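Local coordinates for response regulator receiver protein (Desulfuromonas acetoxidans, PDB 2ZAY), which probably serves in two-component signalling through its receiver domain, which is likely switched by phosphorylation of an aspartate, at residues A98-D102 against M103-D107. Sequence-based numbering, arbitrary orientation.
Sequences AQLLD and MGFID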
loop_
_atom_site.group_PDB
_atom_site.type_symbol
_atom_site.label_atom_id
_atom_site.label_comp_id
_atom_site.label_asym_id
_atom_site.label_seq_id
_atom_site.Cartn_x
_atom_site.Cartn_y
_atom_site.Cartn_z
ATOM N N ALA A 98 1.693 15.837 1.441
ATOM C CA ALA A 98 0.669 16.598 0.724
ATOM C C ALA A 98 0.575 16.201 -0.747
ATOM O O ALA A 98 -0.525 16.060 -1.276
ATOM C CB ALA A 98 0.930 18.102 0.848
ATOM N N GLN A 99 1.715 16.016 -1.415
ATOM C CA GLN A 99 1.681 15.627 -2.827
ATOM C C GLN A 99 0.974 14.287 -3.054
ATOM O O GLN A 99 0.143 14.157 -3.960
ATOM C CB GLN A 99 3.100 15.545 -3.407
ATOM C CG GLN A 99 3.169 14.807 -4.751
ATOM C CD GLN A 99 4.579 14.740 -5.328
ATOM O OE1 GLN A 99 5.552 14.510 -4.603
ATOM N NE2 GLN A 99 4.692 14.926 -6.640
ATOM N N LEU A 100 1.298 13.288 -2.237
ATOM C CA LEU A 100 0.677 11.975 -2.395
ATOM C C LEU A 100 -0.818 12.024 -2.088
ATOM O O LEU A 100 -1.634 11.480 -2.836
ATOM C CB LEU A 100 1.370 10.952 -1.500
ATOM C CG LEU A 100 2.826 10.658 -1.882
ATOM C CD1 LEU A 100 3.366 9.544 -0.986
ATOM C CD2 LEU A 100 2.913 10.254 -3.341
ATOM N N LEU A 101 -1.183 12.681 -0.998
ATOM C CA LEU A 101 -2.600 12.801 -0.663
ATOM C C LEU A 101 -3.344 13.576 -1.763
ATOM O O LEU A 101 -4.460 13.214 -2.140
ATOM C CB LEU A 101 -2.780 13.511 0.687
ATOM C CG LEU A 101 -2.342 12.748 1.942
ATOM C CD1 LEU A 101 -2.646 13.578 3.178
ATOM C CD2 LEU A 101 -3.080 11.413 2.017
ATOM N N ASP A 102 -2.727 14.638 -2.278
ATOM C CA ASP A 102 -3.370 15.447 -3.322
ATOM C C ASP A 102 -3.627 14.643 -4.593
ATOM O O ASP A 102 -4.616 14.876 -5.290
ATOM C CB ASP A 102 -2.531 16.694 -3.639
ATOM C CG ASP A 102 -2.545 17.716 -2.502
ATOM O OD1 ASP A 102 -3.482 17.698 -1.676
ATOM O OD2 ASP A 102 -1.625 18.556 -2.434
ATOM N N MET A 103 -2.733 13.694 -4.867
ATOM C CA MET A 103 -2.790 12.782 -6.019
ATOM C C MET A 103 -3.939 11.790 -5.945
ATOM O O MET A 103 -4.421 11.309 -6.978
ATOM C CB MET A 103 -1.528 11.930 -6.080
ATOM C CG MET A 103 -0.463 12.376 -7.010
ATOM S SD MET A 103 0.859 11.176 -6.887
ATOM C CE MET A 103 0.332 9.946 -8.061
ATOM N N GLY A 104 -4.336 11.434 -4.727
ATOM C CA GLY A 104 -5.416 10.478 -4.579
ATOM C C GLY A 104 -5.098 9.307 -3.664
ATOM O O GLY A 104 -5.947 8.432 -3.458
ATOM N N PHE A 105 -3.879 9.251 -3.136
ATOM C CA PHE A 105 -3.546 8.174 -2.205
ATOM C C PHE A 105 -4.553 8.317 -1.067
ATOM O O PHE A 105 -4.790 9.425 -0.579
ATOM C CB PHE A 105 -2.112 8.328 -1.684
ATOM C CG PHE A 105 -1.070 7.708 -2.587
ATOM C CD1 PHE A 105 -0.702 6.377 -2.434
ATOM C CD2 PHE A 105 -0.484 8.450 -3.617
ATOM C CE1 PHE A 105 0.236 5.781 -3.297
ATOM C CE2 PHE A 105 0.455 7.864 -4.486
ATOM C CZ PHE A 105 0.811 6.532 -4.324
ATOM N N ILE A 106 -5.151 7.208 -0.645
ATOM C CA ILE A 106 -6.168 7.282 0.404
ATOM C C ILE A 106 -5.610 7.618 1.787
ATOM O O ILE A 106 -6.336 8.120 2.651
ATOM C CB ILE A 106 -6.996 5.977 0.462
ATOM C CG1 ILE A 106 -8.376 6.280 1.043
ATOM C CG2 ILE A 106 -6.259 4.922 1.263
ATOM C CD1 ILE A 106 -9.360 5.150 0.863
ATOM N N ASP A 107 -4.334 7.325 2.009
ATOM C CA ASP A 107 -3.689 7.656 3.281
ATOM C C ASP A 107 -2.175 7.678 3.077
ATOM O O ASP A 107 -1.668 7.238 2.038
ATOM C CB ASP A 107 -4.053 6.654 4.393
ATOM C CG ASP A 107 -4.015 7.290 5.790
ATOM O OD1 ASP A 107 -3.315 8.312 5.973
ATOM O OD2 ASP A 107 -4.678 6.770 6.713
#
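L100 O gathers three backbone N-H groups where helix 94-103 ends: F105 N donates at 3.2 Å and fairly straight (N-H...O 152°), whereas M103 N and G104 N give weak bonds. M103 N also closes an ordinary helical turn on Q99 O at 3.1 Å. G104 N reaches L101 O at 3.1 Å, but from above the carbonyl plane. F105 N to L100 O and G104 N to L101 O make a Schellman motif round G104, which suits the turn because its phi of 128° would jam a side chain against the preceding carbonyl.

Past the glycine, F105 returns beside the helix. With CG anti to the carbonyl carbon (chi1 -86°), its flat ring can turn an edge to L100 O, 3.3 Å from CD2 and in the ring plane, while packing on F71, V85 and A87. The branched apolar end of L100 suits this buried place, its CD2 3.6 Å from F105 CE2 and 4.2 Å from M103 SD. The flexible thioether of M103 touches F71 and M68 of helix 67-75.

Polar capping and apolar packing thus act together, giving partners to the carbonyls of Q99, L100 and L101 while L100 and F105 fasten the alpha-to-beta turn of this CheY-like fold against strand 85-89.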